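Local coordinates for protein cysteine desulfurase (Thermococcus onnurineus, PDB 5B87) that probably catalyses, with pyridoxal 5'-phosphate as cofactor, the removal of sulfur from L-cysteine, giving L-alanine and a persulfide on a sulfur carrier, at residues K126-P131 and K176-Q181; G345-N350 and A392-Y397. All blocks are in the same frame, centred on the assembly; numbering follows the deposited sequence.

Contact 1 of 2, residues K126-P131 and K176-Q181; sequences KIVTTP and KLVAVQ
Val128 is held by its backbone between Leu177 and Ala179, where two neighbouring parallel strands run together inside the seven-stranded mixed sheet of the pyridoxal-phosphate-binding domain, fold type I. Its N donates to Leu177 O at 3.0 Å and its O accepts from Ala179 N at 2.9 Å, so both polar groups of this buried residue are satisfied by the adjoining strand. Lys176 N to Lys126 O adds a bond where strand 126-129 begins and just before strand 177-181.

The side chains pair off on two faces. On one, Val128 and Val178 lie alongside each other and point the same way, Val128 CG2 meeting Val178 CG1 at 4.1 Å. On the other, Leu177 CD2 sits beside Ile127 CG2, and Leu177 also leans on Trp141 of helix 139-148, which covers this side.

Past Thr129 the strands part, and the next backbone bond of the pattern is missing: Thr130 N is 4.0 Å from Ala179 O. The hydroxyl of Thr129 takes over that carbonyl. With chi1 at -164°, OG1 is swung anti to N and donates to Ala179 O at a short 2.6 Å, tilted 35° from the carbonyl plane. A valine in its place would probably leave Ala179 O without this donor, and the two strand ends with one tie fewer.

Thr130 then turns in toward the partner strand and crosses Val180 at about a right angle. Its OG1 bonds to Glu133 OE2, which also receives Gln181 N, so one carboxylate oxygen joins both segments just before His134, a residue that binds the cofactor. On the methyl side the fit is tight: Thr130 CG2 stands 3.4 Å from Val180 CG1, closer than usual for two carbons.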
ATOM      1  N   LYS B 126       7.424 -27.841 -10.593  1.00 42.73           N
ATOM      2  CA  LYS B 126       7.409 -27.008 -11.763  1.00 44.69           C
ATOM      3  C   LYS B 126       6.383 -25.910 -11.834  1.00 45.03           C
ATOM      4  O   LYS B 126       5.222 -26.123 -11.638  1.00 42.71           O
ATOM      5  CB  LYS B 126       7.253 -27.896 -12.963  1.00 44.57           C
ATOM      6  CG  LYS B 126       7.184 -27.172 -14.266  1.00 48.79           C
ATOM      7  CD  LYS B 126       6.054 -27.722 -15.079  1.00 46.95           C
ATOM      8  CE  LYS B 126       6.548 -28.615 -16.167  1.00 48.58           C
ATOM      9  NZ  LYS B 126       5.489 -29.542 -16.574  1.00 48.00           N
ATOM     10  N   ILE B 127       6.864 -24.723 -12.129  1.00 41.71           N
ATOM     11  CA  ILE B 127       6.047 -23.567 -12.284  1.00 44.19           C
ATOM     12  C   ILE B 127       6.077 -23.314 -13.744  1.00 43.74           C
ATOM     13  O   ILE B 127       7.143 -23.347 -14.342  1.00 46.96           O
ATOM     14  CB  ILE B 127       6.621 -22.365 -11.519  1.00 43.14           C
ATOM     15  CG1 ILE B 127       6.536 -22.627 -10.031  1.00 41.61           C
ATOM     16  CG2 ILE B 127       5.806 -21.104 -11.767  1.00 41.82           C
ATOM     17  CD1 ILE B 127       7.279 -21.593  -9.227  1.00 47.66           C
ATOM     18  N   VAL B 128       4.906 -23.091 -14.324  1.00 44.04           N
ATOM     19  CA  VAL B 128       4.867 -22.588 -15.681  1.00 47.15           C
ATOM     20  C   VAL B 128       4.161 -21.223 -15.833  1.00 47.40           C
ATOM     21  O   VAL B 128       3.102 -20.959 -15.244  1.00 44.06           O
ATOM     22  CB  VAL B 128       4.376 -23.624 -16.696  1.00 47.98           C
ATOM     23  CG1 VAL B 128       4.088 -24.974 -16.061  1.00 56.73           C
ATOM     24  CG2 VAL B 128       3.209 -23.126 -17.528  1.00 49.09           C
ATOM     25  N   THR B 129       4.786 -20.387 -16.658  1.00 39.21           N
ATOM     26  CA  THR B 129       4.303 -19.083 -16.988  1.00 42.53           C
ATOM     27  C   THR B 129       4.392 -18.841 -18.527  1.00 44.29           C
ATOM     28  O   THR B 129       4.716 -19.752 -19.301  1.00 38.07           O
ATOM     29  CB  THR B 129       5.032 -18.025 -16.150  1.00 41.63           C
ATOM     30  OG1 THR B 129       4.281 -16.813 -16.233  1.00 50.91           O
ATOM     31  CG2 THR B 129       6.474 -17.764 -16.628  1.00 43.05           C
ATOM     32  N   THR B 130       4.117 -17.625 -18.937  1.00 41.69           N
ATOM     33  CA  THR B 130       4.211 -17.280 -20.321  1.00 37.90           C
ATOM     34  C   THR B 130       5.528 -16.577 -20.496  1.00 36.65           C
ATOM     35  O   THR B 130       6.110 -16.151 -19.535  1.00 39.61           O
ATOM     36  CB  THR B 130       3.032 -16.427 -20.821  1.00 33.19           C
ATOM     37  OG1 THR B 130       3.338 -15.045 -20.736  1.00 36.20           O
ATOM     38  CG2 THR B 130       1.808 -16.692 -20.045  1.00 36.95           C
ATOM     39  N   PRO B 131       5.979 -16.467 -21.798  1.00 41.96           N
ATOM     40  CA  PRO B 131       7.250 -15.767 -21.941  1.00 46.10           C
ATOM     41  C   PRO B 131       7.078 -14.290 -22.069  1.00 50.02           C
ATOM     42  O   PRO B 131       8.032 -13.593 -22.280  1.00 50.56           O
ATOM     43  CB  PRO B 131       7.759 -16.271 -23.261  1.00 49.31           C
ATOM     44  CG  PRO B 131       6.564 -16.323 -24.087  1.00 48.15           C
ATOM     45  CD  PRO B 131       5.566 -16.937 -23.190  1.00 47.01           C
ATOM     46  N   LYS B 176       2.812 -27.671 -10.836  1.00 43.09           N
ATOM     47  CA  LYS B 176       2.355 -27.396  -9.517  1.00 48.87           C
ATOM     48  C   LYS B 176       1.576 -26.087  -9.515  1.00 41.61           C
ATOM     49  O   LYS B 176       0.574 -25.954  -8.870  1.00 41.78           O
ATOM     50  CB  LYS B 176       3.572 -27.300  -8.611  1.00 51.44           C
ATOM     51  CG  LYS B 176       3.286 -27.240  -7.139  1.00 57.75           C
ATOM     52  CD  LYS B 176       2.564 -28.463  -6.670  1.00 67.26           C
ATOM     53  CE  LYS B 176       3.166 -29.013  -5.403  1.00 71.71           C
ATOM     54  NZ  LYS B 176       2.110 -29.115  -4.375  1.00 74.77           N
ATOM     55  N   LEU B 177       2.066 -25.131 -10.262  1.00 37.79           N
ATOM     56  CA  LEU B 177       1.477 -23.783 -10.355  1.00 42.81           C
ATOM     57  C   LEU B 177       1.639 -23.206 -11.757  1.00 39.60           C
ATOM     58  O   LEU B 177       2.672 -23.379 -12.392  1.00 46.07           O
ATOM     59  CB  LEU B 177       2.143 -22.866  -9.328  1.00 42.61           C
ATOM     60  CG  LEU B 177       1.511 -21.484  -9.149  1.00 44.11           C
ATOM     61  CD1 LEU B 177       1.604 -21.043  -7.697  1.00 49.00           C
ATOM     62  CD2 LEU B 177       2.180 -20.441 -10.009  1.00 44.17           C
ATOM     63  N   VAL B 178       0.598 -22.554 -12.237  1.00 41.07           N
ATOM     64  CA  VAL B 178       0.632 -21.815 -13.499  1.00 43.42           C
ATOM     65  C   VAL B 178       0.274 -20.338 -13.251  1.00 40.48           C
ATOM     66  O   VAL B 178      -0.699 -20.055 -12.600  1.00 38.09           O
ATOM     67  CB  VAL B 178      -0.345 -22.429 -14.487  1.00 43.19           C
ATOM     68  CG1 VAL B 178      -0.257 -21.737 -15.832  1.00 45.87           C
ATOM     69  CG2 VAL B 178      -0.044 -23.901 -14.637  1.00 48.47           C
ATOM     70  N   ALA B 179       1.079 -19.431 -13.759  1.00 42.38           N
ATOM     71  CA  ALA B 179       0.933 -18.004 -13.509  1.00 43.95           C
ATOM     72  C   ALA B 179       0.906 -17.360 -14.895  1.00 46.94           C
ATOM     73  O   ALA B 179       1.864 -17.542 -15.667  1.00 42.23           O
ATOM     74  CB  ALA B 179       2.093 -17.470 -12.682  1.00 41.57           C
ATOM     75  N   VAL B 180      -0.208 -16.684 -15.231  1.00 40.59           N
ATOM     76  CA  VAL B 180      -0.328 -16.028 -16.511  1.00 42.07           C
ATOM     77  C   VAL B 180      -1.015 -14.685 -16.448  1.00 38.06           C
ATOM     78  O   VAL B 180      -1.993 -14.497 -15.753  1.00 35.41           O
ATOM     79  CB  VAL B 180      -1.068 -16.854 -17.592  1.00 46.31           C
ATOM     80  CG1 VAL B 180      -0.332 -18.177 -17.876  1.00 54.71           C
ATOM     81  CG2 VAL B 180      -2.526 -17.106 -17.223  1.00 46.57           C
ATOM     82  N   GLN B 181      -0.561 -13.814 -17.314  1.00 32.70           N
ATOM     83  CA  GLN B 181      -1.127 -12.519 -17.491  1.00 33.84           C
ATOM     84  C   GLN B 181      -2.385 -12.650 -18.380  1.00 32.69           C
ATOM     85  O   GLN B 181      -2.430 -13.458 -19.260  1.00 34.40           O
ATOM     86  CB  GLN B 181      -0.094 -11.605 -18.130  1.00 32.17           C
ATOM     87  CG  GLN B 181       0.096 -11.855 -19.608  1.00 33.89           C
ATOM     88  CD  GLN B 181       1.278 -11.169 -20.233  1.00 37.92           C
ATOM     89  OE1 GLN B 181       2.064 -10.552 -19.577  1.00 42.99           O
ATOM     90  NE2 GLN B 181       1.394 -11.287 -21.520  1.00 40.28           N
TER

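Contact 2 of 2, residues G345-N350 and A392-Y397; sequences GVVSFN and ASFHVY
Val347 and Ala392 face each other as the hydrogen-bonded pair of a short antiparallel pairing, and the larger side chains gather on their side of the sheet. Val347 N donates to Ala392 O at 2.9 Å with a practically straight N-H...O angle of 179°. The return bond, Ala392 N to Val347 O, is longer at 3.2 Å, and its donor stands well above the carbonyl plane.

Phe394 lies just past the strand end. Its chi1 of -46° sets CG beside its own N, and the ring is carried back beside the start of segment 345-350: CE2 comes 4.1 Å from Val347 CG1, while CD2 lies 3.9 Å from Gly345 O. Both partners approach the ring obliquely. Phe349 reaches the pair from the other end. Its CG stands between N and the carbonyl carbon (chi1 65°), which brings the ring round to Ala392, whose CB lies at the ring edge, 4.5 Å from CE1.

Gly345 O is gripped twice: Phe394 N donates to it at 3.0 Å, and a water donates to it and also to Phe394 O, linking the two residues where the regular pairing stops. On the reverse face Val346 and Ser393 form the non-hydrogen-bonded pair, Val346 CB 4.3 Å from Ser393 CB. The Ser393 hydroxyl is engaged elsewhere, with Thr43 N, and its side chain lies about 7 Å from the bound alanine.

Helix 309-329 packs on the Val347 side through Thr323, with Leu319 against Phe394, whose ring also meets Phe40 edge-to-face. Helix 400-413 supplies Met410 to Phe349 and Val403 to Phe394. Strand 346-349 is one of the two edge strands of its four-stranded sheet within the chain, and strand 389-393 separates it from strand 368-373.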
ATOM      1  N   GLY B 345      -6.516  -2.685 -25.839  1.00 32.87           N
ATOM      2  CA  GLY B 345      -6.306  -1.284 -26.077  1.00 27.13           C
ATOM      3  C   GLY B 345      -4.895  -0.792 -25.914  1.00 29.35           C
ATOM      4  O   GLY B 345      -4.663   0.163 -25.249  1.00 28.62           O
ATOM      5  N   VAL B 346      -3.962  -1.462 -26.545  1.00 29.64           N
ATOM      6  CA  VAL B 346      -2.578  -1.094 -26.495  1.00 34.23           C
ATOM      7  C   VAL B 346      -1.941  -1.363 -27.851  1.00 31.05           C
ATOM      8  O   VAL B 346      -2.077  -2.409 -28.401  1.00 28.85           O
ATOM      9  CB  VAL B 346      -1.822  -1.714 -25.268  1.00 38.74           C
ATOM     10  CG1 VAL B 346      -2.600  -2.800 -24.601  1.00 38.76           C
ATOM     11  CG2 VAL B 346      -0.451  -2.212 -25.587  1.00 45.80           C
ATOM     12  N   VAL B 347      -1.276  -0.370 -28.384  1.00 33.93           N
ATOM     13  CA  VAL B 347      -0.596  -0.533 -29.640  1.00 33.59           C
ATOM     14  C   VAL B 347       0.839  -0.100 -29.523  1.00 32.61           C
ATOM     15  O   VAL B 347       1.136   1.051 -29.475  1.00 33.01           O
ATOM     16  CB  VAL B 347      -1.345   0.005 -30.903  1.00 37.93           C
ATOM     17  CG1 VAL B 347      -2.816   0.201 -30.698  1.00 36.06           C
ATOM     18  CG2 VAL B 347      -0.706   1.221 -31.513  1.00 44.98           C
ATOM     19  N   SER B 348       1.714  -1.072 -29.468  1.00 28.76           N
ATOM     20  CA  SER B 348       3.115  -0.812 -29.414  1.00 32.56           C
ATOM     21  C   SER B 348       3.565  -0.702 -30.859  1.00 34.54           C
ATOM     22  O   SER B 348       3.133  -1.438 -31.680  1.00 32.39           O
ATOM     23  CB  SER B 348       3.832  -1.956 -28.746  1.00 32.45           C
ATOM     24  OG  SER B 348       3.979  -1.728 -27.396  1.00 36.93           O
ATOM     25  N   PHE B 349       4.435   0.235 -31.150  1.00 36.32           N
ATOM     26  CA  PHE B 349       4.937   0.452 -32.498  1.00 37.05           C
ATOM     27  C   PHE B 349       6.360   1.014 -32.450  1.00 41.06           C
ATOM     28  O   PHE B 349       6.892   1.288 -31.356  1.00 37.34           O
ATOM     29  CB  PHE B 349       3.985   1.359 -33.312  1.00 36.90           C
ATOM     30  CG  PHE B 349       3.878   2.745 -32.801  1.00 36.63           C
ATOM     31  CD1 PHE B 349       2.924   3.092 -31.817  1.00 39.53           C
ATOM     32  CD2 PHE B 349       4.718   3.735 -33.281  1.00 33.97           C
ATOM     33  CE1 PHE B 349       2.846   4.405 -31.325  1.00 34.28           C
ATOM     34  CE2 PHE B 349       4.647   5.026 -32.788  1.00 30.64           C
ATOM     35  CZ  PHE B 349       3.717   5.365 -31.837  1.00 35.09           C
ATOM     36  N   ASN B 350       6.995   1.105 -33.621  1.00 41.13           N
ATOM     37  CA  ASN B 350       8.346   1.688 -33.772  1.00 40.80           C
ATOM     38  C   ASN B 350       8.382   2.403 -35.097  1.00 41.20           C
ATOM     39  O   ASN B 350       7.757   1.938 -36.037  1.00 38.41           O
ATOM     40  CB  ASN B 350       9.431   0.617 -33.812  1.00 38.72           C
ATOM     41  CG  ASN B 350      10.068   0.341 -32.450  1.00 39.79           C
ATOM     42  OD1 ASN B 350      10.465   1.258 -31.717  1.00 33.76           O
ATOM     43  ND2 ASN B 350      10.176  -0.938 -32.117  1.00 38.44           N
ATOM     44  N   ALA B 392       1.144   3.394 -27.277  1.00 28.99           N
ATOM     45  CA  ALA B 392      -0.028   4.189 -27.101  1.00 29.13           C
ATOM     46  C   ALA B 392      -1.032   3.254 -26.521  1.00 29.64           C
ATOM     47  O   ALA B 392      -1.206   2.191 -27.011  1.00 33.23           O
ATOM     48  CB  ALA B 392      -0.521   4.730 -28.411  1.00 26.67           C
ATOM     49  N   SER B 393      -1.690   3.672 -25.462  1.00 30.54           N
ATOM     50  CA  SER B 393      -2.687   2.870 -24.812  1.00 29.05           C
ATOM     51  C   SER B 393      -3.893   3.715 -24.531  1.00 29.12           C
ATOM     52  O   SER B 393      -3.783   4.866 -24.262  1.00 29.22           O
ATOM     53  CB  SER B 393      -2.157   2.179 -23.570  1.00 26.90           C
ATOM     54  OG  SER B 393      -1.482   3.032 -22.743  1.00 22.09           O
ATOM     55  N   PHE B 394      -5.041   3.103 -24.625  1.00 26.96           N
ATOM     56  CA  PHE B 394      -6.273   3.793 -24.470  1.00 28.99           C
ATOM     57  C   PHE B 394      -7.182   3.382 -23.351  1.00 28.66           C
ATOM     58  O   PHE B 394      -7.031   2.390 -22.715  1.00 28.42           O
ATOM     59  CB  PHE B 394      -7.123   3.578 -25.721  1.00 30.29           C
ATOM     60  CG  PHE B 394      -6.402   3.766 -27.003  1.00 30.26           C
ATOM     61  CD1 PHE B 394      -6.031   5.006 -27.430  1.00 30.81           C
ATOM     62  CD2 PHE B 394      -6.130   2.698 -27.795  1.00 33.71           C
ATOM     63  CE1 PHE B 394      -5.369   5.168 -28.613  1.00 30.23           C
ATOM     64  CE2 PHE B 394      -5.477   2.851 -28.987  1.00 32.12           C
ATOM     65  CZ  PHE B 394      -5.094   4.086 -29.393  1.00 32.12           C
ATOM     66  N   HIS B 395      -8.180   4.207 -23.191  1.00 28.10           N
ATOM     67  CA  HIS B 395      -9.254   3.986 -22.301  1.00 27.22           C
ATOM     68  C   HIS B 395     -10.505   4.586 -22.901  1.00 27.16           C
ATOM     69  O   HIS B 395     -10.445   5.241 -23.904  1.00 28.54           O
ATOM     70  CB  HIS B 395      -8.997   4.431 -20.888  1.00 27.55           C
ATOM     71  CG  HIS B 395      -9.715   3.588 -19.892  1.00 30.16           C
ATOM     72  ND1 HIS B 395      -9.257   3.373 -18.624  1.00 33.27           N
ATOM     73  CD2 HIS B 395     -10.857   2.887 -19.996  1.00 28.80           C
ATOM     74  CE1 HIS B 395     -10.087   2.583 -17.988  1.00 33.07           C
ATOM     75  NE2 HIS B 395     -11.068   2.278 -18.799  1.00 33.13           N
ATOM     76  N   VAL B 396     -11.623   4.330 -22.254  1.00 26.49           N
ATOM     77  CA  VAL B 396     -12.928   4.747 -22.688  1.00 28.04           C
ATOM     78  C   VAL B 396     -13.078   6.230 -22.957  1.00 26.26           C
ATOM     79  O   VAL B 396     -13.778   6.605 -23.808  1.00 27.22           O
ATOM     80  CB  VAL B 396     -14.033   4.156 -21.806  1.00 27.01           C
ATOM     81  CG1 VAL B 396     -14.040   4.803 -20.463  1.00 29.75           C
ATOM     82  CG2 VAL B 396     -15.369   4.285 -22.465  1.00 30.36           C
ATOM     83  N   TYR B 397     -12.362   7.048 -22.236  1.00 27.37           N
ATOM     84  CA  TYR B 397     -12.367   8.476 -22.470  1.00 29.61           C
ATOM     85  C   TYR B 397     -11.566   8.921 -23.683  1.00 32.45           C
ATOM     86  O   TYR B 397     -11.588  10.115 -23.969  1.00 29.92           O
ATOM     87  CB  TYR B 397     -11.897   9.234 -21.253  1.00 28.35           C
ATOM     88  CG  TYR B 397     -10.671   8.676 -20.577  1.00 30.97           C
ATOM     89  CD1 TYR B 397      -9.404   8.944 -21.038  1.00 34.66           C
ATOM     90  CD2 TYR B 397     -10.795   7.891 -19.459  1.00 32.57           C
ATOM     91  CE1 TYR B 397      -8.272   8.427 -20.401  1.00 34.83           C
ATOM     92  CE2 TYR B 397      -9.700   7.399 -18.819  1.00 34.75           C
ATOM     93  CZ  TYR B 397      -8.454   7.673 -19.285  1.00 35.46           C
ATOM     94  OH  TYR B 397      -7.421   7.122 -18.612  1.00 43.66           O
TER
HETATM   95  O   HOH W   1      -5.354   0.073 -22.285  1.00 36.90           O

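Overall arrangement
Both contacts are buried strand pairings, but they share no element. Contact 1 joins two parallel strands inside the large mixed sheet; contact 2 joins an edge strand of the four-stranded sheet to its antiparallel neighbour. In contact 1 aliphatic side chains pair across and a threonine hydroxyl supplements the backbone bonds, whereas in contact 2 two phenylalanines fill the helix-covered face and a water bridges the end of the pairing. Their nearest atoms are about 10 Å apart, and each approaches the active site: contact 1 ends near the cofactor, the Gln181 side chain about 5 Å from it, while contact 2 comes closer to the bound alanine than contact 1 does.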